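Local coordinates for Acarbose/maltose binding protein GacH (Streptomyces glaucescens, PDB 3K01) that binds acarbose and an acarbose homolog as the solute receptor of an ABC transporter, and probably also recognises maltose, at residues V30-S36 and P85-R89; T110-D114 and Y313-K317; L151-V157 and E172-T177; A144-E150 and N278-V284; A374-I379 and A403-L408. One frame throughout, in Å; residues are numbered along the deposited sequence.

Contact 1 (V30-S36 and P85-R89); sequences VTFWDTS and PDVMR
W33 and P85 form a closely packed part of this parallel strand pair: the proline sets its ring carbons over one face of the indole, its CD 3.5 Å from the centroid of the W33 six-membered ring and 3° off the normal, a CH-pi contact. M88 SD lies on the same side, 3.8 Å from W33 CB. On the other face F32 CD1 rests 3.8 Å from V87 CG1, backed by helix 309-320. Backbone bonds run between, such as W33 N to V87 O at 3.0 Å. The T31 end is more open to solvent, T31 being partly exposed. T31 N points straight at D86 OD2 (2.8 Å, 179°), which accepts on its anti lone pair; a water joins T31 OG1 to the same oxygen, and S306 takes D86 OD1. At the opposite end the extended R89 chain brings NH1 to 3.1 Å from T35 OG1, near the guanidinium plane. D34 OD1, 3.9 Å from R89 NE and well out of that plane, offers only a long charge attraction; D34 OD2 bonds to Y62 OH, and R89 NE donates to Q138 OE1. Bonds to both carboxylate oxygens probably favour the charged form of D86, while W298 (cation-pi) also meets the R89 charge.

Contact 2 (T110-D114 and Y313-K317); sequences TPALD and YAFVK
An ST turn at T110-A112 meets Y313 on helix 309-320, docking an irregular connection onto one of the helices that flank the central sheet of this type 2 periplasmic-binding-protein fold. The turn is closed by A112 N, which donates to T110 OG1 at 3.2 Å; that hydroxyl is also bonded to L107 O. With OG1 occupied by the turn (chi1 78°), the carbon branch of T110 is left to cover the tyrosine: CB stands over the centre of the Y313 ring, 3.9 Å from its centroid and 9° off the normal, and CG2 reaches on to CZ. P111 CD comes in obliquely, 4.0 Å from Y313 CD2. Deeper in, the small A112 methyl slots between two helix side chains, with A112 CB 3.9 Å from Y313 CB and 3.8 Å from V316 CG2. V316 continues the apolar layer down to V87, L300 and V302 of the sheet. The outer margin is polar. K317 leaves the helix fully extended, its aliphatic CB and CD passing the carbonyl oxygens of A112 and P111, before its ammonium forms a salt bridge: K317 NZ lies 3.0 Å from D114 OD2, on the anti side of the carboxylate and 19° out of its plane.

Contact 3 (L151-V157 and E172-T177); sequences LLTKAGV and EITEKT
E172 and V157 meet along most of the glutamate's length, and the side chain can be followed outward past a single methyl group. E172 CB starts 3.6 Å from V157 CG1, and E172 CG passes the same carbon at 3.9 Å. Farther on, E172 CD comes to 3.4 Å from V157 CG1, with OE2 just as near, while OE1 turns to the side of the A155 carbonyl without bonding to it. The two side chains run antiparallel alongside one another, a carboxylate laid against a methyl. Inward of this rim the contact becomes apolar. I173 CG1 sits 3.8 Å from A155 CB, and I173 CD1 carries on to L152 CD1, also at 3.8 Å; A255 of strand 254-259 closes that end. On the outer side the aliphatic chain of K176 drapes over the last helical turn, bringing K176 CE to 3.3 Å from K154 O. T177 turns its hydroxyl back (chi1 76°) to give T177 OG1 a 2.8 Å bond to I173 O, where it also meets A179 N, and this leaves its carbons facing L151 CD2. Helix 149-155 ends beside K176 and E172 in a Schellman motif, with G156 at a phi of 81°, and the axes of the short helices 151-155 and 172-177 cross at 82°: a near-perpendicular helix-loop-helix packed through a short alanine.

Contact 4 (A144-E150 and N278-V284); sequences ALFYNKE and NLGVAPV
Y147 lies on the main chain of G280, whose CA is 3.6 Å from the ring centroid and 17° off its normal. Placing CG between the backbone N and carbonyl carbon (chi1 58°) swings the ring over the partner strand, and the glycine leaves it room. A water then joins Y147 OH to V281 O. On the other face V281 CG2 stands over the F146 ring, and A144 CB presses unusually close to V281 CG1, at 3.5 Å. Antiparallel bonds hold these groups in register, among them Y147 N to G280 O at 2.8 Å. Where the strand turns into a helix, N278 grips two successive amides: K149 N donates to N278 O (2.9 Å) and E150 N to N278 OD1 (2.8 Å), in the amide plane on a lone pair. R272 O in turn holds N278 ND2. Strand 254-259 also pairs with 144-148, helices 264-268 and 351-360 cover the F146 and V281 face, and V159 lies against Y147 and A282.

Contact 5 (A374-I379 and A403-L408); sequences ALFEPI and AYRKLL
Y404 OH donates a hydrogen bond to L375 O at 2.7 Å, the shortest polar bond between the two segments. The C=O...donor angle is 131°, and the donor is tilted 27° from the carbonyl plane. I379 CD1 touches the same hydroxyl, 3.3 Å from Y404 OH. The ring is held from two further directions. L375 crosses it at about a right angle and sets its CD2 over the centre of one face, 3.7 Å from the Y404 centroid and 8° off the normal, a CH-pi contact. P378 comes to the edge, in plane, where P378 CG lies 3.9 Å from Y404 CE1. These residues belong to two consecutive helices near the C-terminus: a short 3-10 segment leads into helix 376-387, and the last turn of helix 393-407 returns to meet that beginning, as in a helical hairpin. The proline also touches a small side chain of the returning helix, P378 CG being 3.7 Å from A403 CB. One turn later L407 reaches over the 3-10 segment, its CD1 3.6 Å from A374 O and 4.3 Å from L375 CD2. Beyond the pair, L203 and V211 pack on Y404, while F192 and L193 border I379.

Contact 1 closes before contact 2 opens; the two share one region: their centres are 15 Å apart, and F315 and V316 of helix 309-320 pack on F32 and V87 of the strands. Contacts 3 and 4, 14 Å apart, use helix 149-155 on the far side of the chain's centre, and L152 touches Y147. Contacts 1 and 4 both reach the mixed sheet, although their centres lie 35 Å apart. Along the chain, contact 3 is nested inside the loop closed by contact 4, and contact 4 inside that closed by contact 2, whereas contact 5 follows them all. Such crossing back between distant regions is consistent with the two-lobed architecture of solute-binding proteins, whose ligands bind between the lobes.

Contact 1 (V30-S36 and P85-R89)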
# COMPACT_ATOMS: atom_id res chain seq x y z
N VAL A 30 14.61 -23.26 -8.01
CA VAL A 30 13.59 -22.32 -7.52
C VAL A 30 13.45 -21.20 -8.54
O VAL A 30 14.35 -20.38 -8.68
CB VAL A 30 13.93 -21.74 -6.13
CG1 VAL A 30 12.88 -20.67 -5.73
CG2 VAL A 30 13.99 -22.83 -5.05
N THR A 31 12.32 -21.21 -9.26
CA THR A 31 12.01 -20.12 -10.18
C THR A 31 11.25 -19.06 -9.42
O THR A 31 10.22 -19.35 -8.79
CB THR A 31 11.20 -20.63 -11.37
OG1 THR A 31 12.01 -21.58 -12.10
CG2 THR A 31 10.81 -19.48 -12.30
N PHE A 32 11.80 -17.84 -9.43
CA PHE A 32 11.24 -16.71 -8.69
C PHE A 32 10.78 -15.64 -9.66
O PHE A 32 11.59 -15.14 -10.44
CB PHE A 32 12.31 -16.15 -7.73
CG PHE A 32 11.94 -14.82 -7.07
CD1 PHE A 32 10.66 -14.57 -6.56
CD2 PHE A 32 12.91 -13.82 -6.94
CE1 PHE A 32 10.35 -13.36 -5.95
CE2 PHE A 32 12.61 -12.62 -6.33
CZ PHE A 32 11.34 -12.38 -5.82
N TRP A 33 9.49 -15.29 -9.62
CA TRP A 33 8.98 -14.15 -10.40
C TRP A 33 8.89 -12.92 -9.53
O TRP A 33 8.10 -12.86 -8.57
CB TRP A 33 7.61 -14.47 -10.98
CG TRP A 33 7.63 -15.42 -12.15
CD1 TRP A 33 8.71 -16.12 -12.65
CD2 TRP A 33 6.51 -15.79 -12.96
NE1 TRP A 33 8.31 -16.89 -13.72
CE2 TRP A 33 6.97 -16.73 -13.91
CE3 TRP A 33 5.15 -15.44 -12.95
CZ2 TRP A 33 6.12 -17.28 -14.88
CZ3 TRP A 33 4.31 -16.01 -13.91
CH2 TRP A 33 4.80 -16.93 -14.84
N ASP A 34 9.75 -11.95 -9.86
CA ASP A 34 9.83 -10.66 -9.18
C ASP A 34 9.11 -9.60 -10.01
O ASP A 34 9.14 -9.65 -11.23
CB ASP A 34 11.30 -10.30 -9.02
CG ASP A 34 11.52 -8.96 -8.36
OD1 ASP A 34 10.66 -8.50 -7.57
OD2 ASP A 34 12.58 -8.35 -8.66
N THR A 35 8.44 -8.68 -9.33
CA THR A 35 7.71 -7.59 -10.02
C THR A 35 8.37 -6.22 -9.78
O THR A 35 7.79 -5.18 -10.13
CB THR A 35 6.31 -7.45 -9.46
OG1 THR A 35 6.43 -7.21 -8.06
CG2 THR A 35 5.49 -8.71 -9.71
N SER A 36 9.55 -6.18 -9.17
CA SER A 36 10.20 -4.91 -8.89
C SER A 36 10.50 -4.15 -10.19
O SER A 36 10.57 -4.71 -11.29
CB SER A 36 11.45 -5.12 -8.01
OG SER A 36 12.50 -5.66 -8.78
N PRO A 85 5.86 -20.16 -11.65
CA PRO A 85 7.07 -20.07 -10.83
C PRO A 85 6.90 -20.88 -9.57
O PRO A 85 5.77 -21.21 -9.19
CB PRO A 85 7.15 -18.57 -10.51
CG PRO A 85 5.70 -18.15 -10.47
CD PRO A 85 5.07 -18.92 -11.60
N ASP A 86 8.00 -21.20 -8.90
CA ASP A 86 7.92 -21.76 -7.55
C ASP A 86 7.53 -20.69 -6.52
O ASP A 86 6.78 -20.97 -5.59
CB ASP A 86 9.23 -22.43 -7.18
CG ASP A 86 9.58 -23.52 -8.14
OD1 ASP A 86 8.87 -24.54 -8.13
OD2 ASP A 86 10.53 -23.31 -8.93
N VAL A 87 8.13 -19.50 -6.68
CA VAL A 87 7.92 -18.42 -5.75
C VAL A 87 7.45 -17.19 -6.53
O VAL A 87 8.05 -16.82 -7.54
CB VAL A 87 9.20 -18.11 -4.97
CG1 VAL A 87 9.02 -16.86 -4.08
CG2 VAL A 87 9.59 -19.33 -4.10
N MET A 88 6.39 -16.57 -6.02
CA MET A 88 5.77 -15.42 -6.71
C MET A 88 5.78 -14.24 -5.76
O MET A 88 5.27 -14.33 -4.63
CB MET A 88 4.31 -15.82 -7.05
CG MET A 88 3.44 -14.75 -7.71
SD MET A 88 4.15 -14.32 -9.32
CE MET A 88 3.24 -12.80 -9.68
N ARG A 89 6.31 -13.10 -6.23
CA ARG A 89 6.15 -11.85 -5.46
C ARG A 89 4.68 -11.42 -5.55
O ARG A 89 4.14 -11.29 -6.66
CB ARG A 89 7.08 -10.76 -5.97
CG ARG A 89 7.29 -9.70 -4.93
CD ARG A 89 7.85 -8.45 -5.53
NE ARG A 89 8.40 -7.52 -4.55
CZ ARG A 89 8.59 -6.22 -4.81
NH1 ARG A 89 8.25 -5.73 -5.99
NH2 ARG A 89 9.13 -5.44 -3.89
O HOH W 1 10.85 -23.94 -11.55

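Contact 2 (T110-D114 and Y313-K317)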
# COMPACT_ATOMS: atom_id res chain seq x y z
N THR A 110 5.28 -25.15 8.29
CA THR A 110 6.40 -25.34 7.38
C THR A 110 7.56 -24.48 7.79
O THR A 110 7.38 -23.49 8.50
CB THR A 110 6.10 -24.99 5.91
OG1 THR A 110 6.14 -23.57 5.73
CG2 THR A 110 4.78 -25.57 5.44
N PRO A 111 8.76 -24.85 7.35
CA PRO A 111 9.97 -24.09 7.68
C PRO A 111 9.96 -22.70 7.06
O PRO A 111 10.86 -21.90 7.32
CB PRO A 111 11.09 -24.94 7.07
CG PRO A 111 10.55 -26.33 7.08
CD PRO A 111 9.07 -26.19 6.83
N ALA A 112 9.00 -22.33 6.21
CA ALA A 112 8.98 -20.98 5.61
C ALA A 112 8.79 -19.85 6.62
O ALA A 112 9.17 -18.75 6.41
CB ALA A 112 7.89 -20.88 4.53
N LEU A 113 8.12 -20.16 7.72
CA LEU A 113 7.66 -19.17 8.66
C LEU A 113 8.63 -18.98 9.81
O LEU A 113 8.39 -18.22 10.64
CB LEU A 113 6.23 -19.54 9.16
CG LEU A 113 5.13 -19.69 8.10
CD1 LEU A 113 3.82 -19.84 8.77
CD2 LEU A 113 5.12 -18.48 7.15
N ASP A 114 9.76 -19.58 9.77
CA ASP A 114 10.72 -19.49 10.90
C ASP A 114 11.05 -18.07 11.43
O ASP A 114 11.29 -17.95 12.61
CB ASP A 114 12.03 -20.23 10.58
CG ASP A 114 11.85 -21.73 10.36
OD1 ASP A 114 10.94 -22.32 11.00
OD2 ASP A 114 12.60 -22.31 9.54
N TYR A 313 10.27 -23.01 0.41
CA TYR A 313 10.07 -22.54 1.78
C TYR A 313 11.32 -21.82 2.26
O TYR A 313 11.25 -20.74 2.86
CB TYR A 313 9.83 -23.72 2.73
CG TYR A 313 8.58 -24.54 2.48
CD1 TYR A 313 7.42 -23.99 1.90
CD2 TYR A 313 8.55 -25.89 2.83
CE1 TYR A 313 6.29 -24.77 1.69
CE2 TYR A 313 7.43 -26.67 2.62
CZ TYR A 313 6.30 -26.12 2.04
OH TYR A 313 5.19 -26.90 1.84
N ALA A 314 12.49 -22.42 2.02
CA ALA A 314 13.73 -21.83 2.47
C ALA A 314 14.03 -20.52 1.71
O ALA A 314 14.55 -19.56 2.30
CB ALA A 314 14.88 -22.83 2.29
N PHE A 315 13.68 -20.48 0.44
CA PHE A 315 13.91 -19.26 -0.34
C PHE A 315 13.07 -18.08 0.18
O PHE A 315 13.59 -16.97 0.33
CB PHE A 315 13.62 -19.52 -1.81
CG PHE A 315 13.87 -18.32 -2.70
CD1 PHE A 315 15.16 -18.02 -3.11
CD2 PHE A 315 12.83 -17.50 -3.08
CE1 PHE A 315 15.41 -16.91 -3.92
CE2 PHE A 315 13.06 -16.39 -3.90
CZ PHE A 315 14.35 -16.09 -4.32
N VAL A 316 11.79 -18.31 0.45
CA VAL A 316 10.97 -17.20 0.95
C VAL A 316 11.39 -16.79 2.35
O VAL A 316 11.36 -15.61 2.67
CB VAL A 316 9.44 -17.43 0.84
CG1 VAL A 316 9.06 -17.75 -0.60
CG2 VAL A 316 8.93 -18.49 1.81
N LYS A 317 11.84 -17.74 3.17
CA LYS A 317 12.39 -17.39 4.46
C LYS A 317 13.62 -16.49 4.29
O LYS A 317 13.75 -15.46 4.98
CB LYS A 317 12.74 -18.64 5.28
CG LYS A 317 13.52 -18.38 6.54
CD LYS A 317 13.87 -19.71 7.19
CE LYS A 317 14.68 -19.47 8.43
NZ LYS A 317 15.08 -20.76 9.08

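Contact 3 (L151-V157 and E172-T177)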
# COMPACT_ATOMS: atom_id res chain seq x y z
N LEU A 151 5.72 26.96 2.62
CA LEU A 151 4.39 27.55 2.62
C LEU A 151 3.74 27.47 3.99
O LEU A 151 3.10 28.42 4.44
CB LEU A 151 3.50 26.90 1.55
CG LEU A 151 3.88 27.21 0.09
CD1 LEU A 151 2.99 26.38 -0.85
CD2 LEU A 151 3.72 28.70 -0.23
N LEU A 152 3.92 26.35 4.68
CA LEU A 152 3.34 26.27 6.03
C LEU A 152 4.04 27.24 6.98
O LEU A 152 3.39 27.87 7.82
CB LEU A 152 3.37 24.85 6.59
CG LEU A 152 2.16 23.95 6.23
CD1 LEU A 152 2.02 23.70 4.73
CD2 LEU A 152 2.22 22.64 7.00
N THR A 153 5.35 27.39 6.83
CA THR A 153 6.11 28.29 7.70
C THR A 153 5.70 29.72 7.42
O THR A 153 5.45 30.50 8.37
CB THR A 153 7.61 28.12 7.45
OG1 THR A 153 7.97 26.80 7.83
CG2 THR A 153 8.43 29.08 8.32
N LYS A 154 5.58 30.09 6.15
CA LYS A 154 5.17 31.45 5.80
C LYS A 154 3.80 31.74 6.39
O LYS A 154 3.55 32.84 6.91
CB LYS A 154 5.21 31.66 4.29
CG LYS A 154 4.83 33.07 3.88
CD LYS A 154 5.39 33.38 2.51
CE LYS A 154 5.42 34.90 2.25
NZ LYS A 154 6.64 35.55 2.77
N ALA A 155 2.90 30.74 6.37
CA ALA A 155 1.54 30.92 6.86
C ALA A 155 1.48 30.85 8.39
O ALA A 155 0.44 31.22 8.98
CB ALA A 155 0.64 29.86 6.26
N GLY A 156 2.52 30.36 9.05
CA GLY A 156 2.57 30.25 10.50
C GLY A 156 1.86 29.05 11.10
O GLY A 156 1.55 29.03 12.29
N VAL A 157 1.61 28.02 10.29
CA VAL A 157 0.78 26.92 10.78
C VAL A 157 1.60 25.66 11.03
O VAL A 157 2.65 25.45 10.41
CB VAL A 157 -0.36 26.59 9.81
CG1 VAL A 157 -1.25 27.80 9.56
CG2 VAL A 157 0.17 26.05 8.50
N GLU A 172 -5.49 29.61 6.41
CA GLU A 172 -4.33 30.46 6.72
C GLU A 172 -3.34 30.48 5.56
O GLU A 172 -2.78 31.52 5.23
CB GLU A 172 -3.63 29.96 7.99
CG GLU A 172 -4.51 29.92 9.25
CD GLU A 172 -3.70 30.02 10.53
OE1 GLU A 172 -2.95 31.01 10.68
OE2 GLU A 172 -3.81 29.12 11.37
N ILE A 173 -3.09 29.31 4.97
CA ILE A 173 -2.19 29.21 3.84
C ILE A 173 -2.72 30.05 2.68
O ILE A 173 -1.97 30.83 2.05
CB ILE A 173 -2.01 27.72 3.46
CG1 ILE A 173 -1.15 27.03 4.52
CG2 ILE A 173 -1.36 27.62 2.08
CD1 ILE A 173 -1.32 25.50 4.50
N THR A 174 -4.00 29.94 2.36
CA THR A 174 -4.55 30.74 1.27
C THR A 174 -4.43 32.24 1.56
O THR A 174 -4.04 33.03 0.70
CB THR A 174 -5.98 30.32 0.93
OG1 THR A 174 -5.96 28.92 0.60
CG2 THR A 174 -6.51 31.11 -0.26
N GLU A 175 -4.76 32.66 2.78
CA GLU A 175 -4.71 34.09 3.09
C GLU A 175 -3.30 34.63 2.93
O GLU A 175 -3.10 35.76 2.44
CB GLU A 175 -5.23 34.34 4.51
CG GLU A 175 -5.36 35.81 4.89
CD GLU A 175 -4.17 36.35 5.66
OE1 GLU A 175 -3.16 35.66 5.82
OE2 GLU A 175 -4.26 37.52 6.13
N LYS A 176 -2.32 33.88 3.40
CA LYS A 176 -0.94 34.38 3.46
C LYS A 176 -0.18 34.26 2.16
O LYS A 176 0.70 35.07 1.87
CB LYS A 176 -0.17 33.60 4.54
CG LYS A 176 1.21 34.17 4.90
CD LYS A 176 1.10 35.21 6.01
CE LYS A 176 2.44 35.84 6.27
NZ LYS A 176 2.19 36.86 7.32
N THR A 177 -0.48 33.22 1.38
CA THR A 177 0.35 32.84 0.23
C THR A 177 -0.43 32.74 -1.08
O THR A 177 0.19 32.67 -2.13
CB THR A 177 1.05 31.48 0.45
OG1 THR A 177 0.11 30.41 0.29
CG2 THR A 177 1.74 31.37 1.81

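Contact 4 (A144-E150 and N278-V284)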
# COMPACT_ATOMS: atom_id res chain seq x y z
N ALA A 144 0.48 9.11 2.88
CA ALA A 144 0.94 10.04 3.89
C ALA A 144 0.63 11.46 3.43
O ALA A 144 0.42 11.68 2.24
CB ALA A 144 2.46 9.88 4.10
N LEU A 145 0.61 12.39 4.38
CA LEU A 145 0.41 13.80 4.04
C LEU A 145 1.76 14.45 3.71
O LEU A 145 2.62 14.59 4.59
CB LEU A 145 -0.22 14.50 5.23
CG LEU A 145 -0.60 15.97 4.99
CD1 LEU A 145 -1.72 16.12 4.00
CD2 LEU A 145 -0.95 16.61 6.34
N PHE A 146 1.95 14.81 2.45
CA PHE A 146 3.12 15.58 2.02
C PHE A 146 2.82 17.06 2.22
O PHE A 146 1.71 17.53 1.97
CB PHE A 146 3.37 15.39 0.52
CG PHE A 146 3.94 14.07 0.11
CD1 PHE A 146 4.92 14.04 -0.86
CD2 PHE A 146 3.47 12.84 0.59
CE1 PHE A 146 5.46 12.85 -1.34
CE2 PHE A 146 4.02 11.64 0.13
CZ PHE A 146 5.03 11.66 -0.83
N TYR A 147 3.81 17.83 2.66
CA TYR A 147 3.60 19.26 2.85
C TYR A 147 4.82 20.06 2.43
O TYR A 147 5.97 19.62 2.53
CB TYR A 147 3.16 19.61 4.28
CG TYR A 147 4.09 19.19 5.39
CD1 TYR A 147 4.04 17.90 5.92
CD2 TYR A 147 5.00 20.12 5.93
CE1 TYR A 147 4.88 17.54 6.95
CE2 TYR A 147 5.83 19.75 6.94
CZ TYR A 147 5.76 18.46 7.45
OH TYR A 147 6.61 18.07 8.47
N ASN A 148 4.55 21.27 1.94
CA ASN A 148 5.55 22.25 1.57
C ASN A 148 5.91 23.03 2.83
O ASN A 148 5.11 23.81 3.36
CB ASN A 148 4.93 23.16 0.50
CG ASN A 148 5.90 24.19 -0.07
OD1 ASN A 148 5.88 24.47 -1.32
ND2 ASN A 148 6.68 24.80 0.78
N LYS A 149 7.13 22.80 3.33
CA LYS A 149 7.51 23.41 4.61
C LYS A 149 7.50 24.92 4.55
O LYS A 149 7.03 25.56 5.48
CB LYS A 149 8.87 22.90 5.07
CG LYS A 149 8.85 21.44 5.51
CD LYS A 149 10.21 20.98 6.00
CE LYS A 149 10.17 19.52 6.43
NZ LYS A 149 11.27 19.15 7.37
N GLU A 150 7.98 25.50 3.45
CA GLU A 150 8.07 26.95 3.34
C GLU A 150 6.69 27.57 3.33
O GLU A 150 6.49 28.62 3.92
CB GLU A 150 8.87 27.34 2.11
CG GLU A 150 9.10 28.84 2.02
CD GLU A 150 8.06 29.58 1.22
OE1 GLU A 150 7.30 29.00 0.39
OE2 GLU A 150 7.99 30.82 1.41
N ASN A 278 12.77 21.17 1.82
CA ASN A 278 11.47 21.82 1.83
C ASN A 278 10.30 20.84 1.86
O ASN A 278 9.15 21.27 1.96
CB ASN A 278 11.31 22.76 0.64
CG ASN A 278 10.16 23.71 0.85
OD1 ASN A 278 9.96 24.23 1.94
ND2 ASN A 278 9.37 23.93 -0.20
N LEU A 279 10.57 19.55 1.75
CA LEU A 279 9.51 18.54 1.78
C LEU A 279 9.36 17.94 3.15
O LEU A 279 10.33 17.46 3.73
CB LEU A 279 9.81 17.44 0.77
CG LEU A 279 8.77 16.30 0.77
CD1 LEU A 279 7.36 16.80 0.40
CD2 LEU A 279 9.23 15.20 -0.16
N GLY A 280 8.14 17.97 3.67
CA GLY A 280 7.82 17.22 4.87
C GLY A 280 6.81 16.15 4.54
O GLY A 280 6.00 16.28 3.59
N VAL A 281 6.83 15.09 5.34
CA VAL A 281 5.85 14.00 5.23
C VAL A 281 5.37 13.66 6.62
O VAL A 281 6.18 13.50 7.55
CB VAL A 281 6.46 12.76 4.53
CG1 VAL A 281 5.43 11.66 4.42
CG2 VAL A 281 6.96 13.12 3.13
N ALA A 282 4.05 13.55 6.76
CA ALA A 282 3.40 13.25 8.04
C ALA A 282 2.34 12.16 7.80
O ALA A 282 1.98 11.87 6.68
CB ALA A 282 2.76 14.50 8.60
N PRO A 283 1.82 11.55 8.88
CA PRO A 283 0.70 10.65 8.68
C PRO A 283 -0.49 11.38 8.06
O PRO A 283 -0.64 12.61 8.23
CB PRO A 283 0.36 10.18 10.11
CG PRO A 283 1.64 10.35 10.86
CD PRO A 283 2.24 11.61 10.29
N VAL A 284 -1.36 10.65 7.38
CA VAL A 284 -2.60 11.27 6.94
C VAL A 284 -3.36 11.83 8.15
O VAL A 284 -3.29 11.30 9.27
CB VAL A 284 -3.50 10.31 6.14
CG1 VAL A 284 -2.78 9.83 4.88
CG2 VAL A 284 -3.99 9.14 6.98
O HOH W 2 6.35 15.54 9.48

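Contact 5 (A374-I379 and A403-L408)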
# COMPACT_ATOMS: atom_id res chain seq x y z
N ALA A 374 -11.86 -5.80 -6.02
CA ALA A 374 -13.14 -5.47 -6.63
C ALA A 374 -13.89 -4.41 -5.80
O ALA A 374 -14.81 -3.77 -6.29
CB ALA A 374 -13.99 -6.74 -6.78
N LEU A 375 -13.50 -4.23 -4.55
CA LEU A 375 -14.16 -3.24 -3.68
C LEU A 375 -13.80 -1.80 -4.06
O LEU A 375 -14.48 -0.88 -3.60
CB LEU A 375 -13.80 -3.48 -2.21
CG LEU A 375 -14.17 -4.87 -1.69
CD1 LEU A 375 -13.82 -4.95 -0.22
CD2 LEU A 375 -15.66 -5.18 -1.91
N PHE A 376 -12.77 -1.60 -4.88
CA PHE A 376 -12.34 -0.24 -5.21
C PHE A 376 -13.22 0.44 -6.24
O PHE A 376 -13.48 1.64 -6.13
CB PHE A 376 -10.87 -0.25 -5.66
CG PHE A 376 -9.91 -0.41 -4.52
CD1 PHE A 376 -9.68 0.64 -3.64
CD2 PHE A 376 -9.25 -1.61 -4.34
CE1 PHE A 376 -8.78 0.50 -2.58
CE2 PHE A 376 -8.36 -1.78 -3.28
CZ PHE A 376 -8.12 -0.72 -2.40
N GLU A 377 -13.70 -0.29 -7.24
CA GLU A 377 -14.44 0.36 -8.31
C GLU A 377 -15.72 1.08 -7.84
O GLU A 377 -15.96 2.20 -8.28
CB GLU A 377 -14.70 -0.61 -9.48
CG GLU A 377 -15.59 -0.01 -10.55
CD GLU A 377 -14.88 1.05 -11.39
OE1 GLU A 377 -13.74 1.45 -11.13
OE2 GLU A 377 -15.50 1.53 -12.35
N PRO A 378 -16.52 0.47 -6.95
CA PRO A 378 -17.70 1.22 -6.48
C PRO A 378 -17.33 2.51 -5.77
O PRO A 378 -18.01 3.52 -5.94
CB PRO A 378 -18.41 0.23 -5.56
CG PRO A 378 -17.98 -1.14 -6.10
CD PRO A 378 -16.51 -0.91 -6.44
N ILE A 379 -16.25 2.50 -4.99
CA ILE A 379 -15.78 3.73 -4.37
C ILE A 379 -15.37 4.74 -5.43
O ILE A 379 -15.70 5.93 -5.31
CB ILE A 379 -14.60 3.46 -3.45
CG1 ILE A 379 -15.04 2.60 -2.27
CG2 ILE A 379 -13.94 4.78 -2.97
CD1 ILE A 379 -13.87 2.17 -1.36
N ALA A 403 -23.43 -2.23 -4.13
CA ALA A 403 -22.49 -2.86 -5.04
C ALA A 403 -21.70 -3.93 -4.27
O ALA A 403 -21.44 -5.02 -4.81
CB ALA A 403 -21.55 -1.81 -5.66
N TYR A 404 -21.33 -3.66 -3.02
CA TYR A 404 -20.59 -4.67 -2.24
C TYR A 404 -21.45 -5.90 -1.97
O TYR A 404 -20.96 -7.03 -2.09
CB TYR A 404 -20.08 -4.12 -0.92
CG TYR A 404 -18.88 -3.18 -1.02
CD1 TYR A 404 -18.45 -2.67 -2.24
CD2 TYR A 404 -18.24 -2.79 0.12
CE1 TYR A 404 -17.35 -1.79 -2.28
CE2 TYR A 404 -17.15 -1.91 0.08
CZ TYR A 404 -16.71 -1.44 -1.12
OH TYR A 404 -15.64 -0.58 -1.16
N ARG A 405 -22.72 -5.73 -1.61
CA ARG A 405 -23.60 -6.89 -1.37
C ARG A 405 -23.77 -7.71 -2.64
O ARG A 405 -23.87 -8.94 -2.59
CB ARG A 405 -24.95 -6.45 -0.79
CG ARG A 405 -24.80 -5.87 0.61
CD ARG A 405 -26.10 -5.45 1.30
NE ARG A 405 -25.77 -4.78 2.56
CZ ARG A 405 -25.54 -3.48 2.69
NH1 ARG A 405 -25.66 -2.68 1.64
NH2 ARG A 405 -25.23 -2.96 3.87
N LYS A 406 -23.78 -7.06 -3.79
CA LYS A 406 -23.88 -7.79 -5.06
C LYS A 406 -22.60 -8.57 -5.37
O LYS A 406 -22.67 -9.70 -5.90
CB LYS A 406 -24.22 -6.83 -6.19
CG LYS A 406 -25.67 -6.40 -6.20
CD LYS A 406 -25.92 -5.34 -7.26
CE LYS A 406 -27.41 -5.18 -7.55
NZ LYS A 406 -28.14 -4.46 -6.47
N LEU A 407 -21.44 -7.99 -5.06
CA LEU A 407 -20.13 -8.63 -5.26
C LEU A 407 -19.88 -9.78 -4.28
O LEU A 407 -19.23 -10.79 -4.64
CB LEU A 407 -19.01 -7.61 -5.02
CG LEU A 407 -18.77 -6.61 -6.12
CD1 LEU A 407 -17.87 -5.53 -5.54
CD2 LEU A 407 -18.17 -7.29 -7.36
N LEU A 408 -20.33 -9.58 -3.05
CA LEU A 408 -20.14 -10.48 -1.91
C LEU A 408 -21.50 -11.08 -1.59
O LEU A 408 -22.22 -10.67 -0.66
CB LEU A 408 -19.60 -9.73 -0.69
CG LEU A 408 -18.36 -8.87 -0.90
CD1 LEU A 408 -18.18 -7.99 0.29
CD2 LEU A 408 -17.10 -9.74 -1.07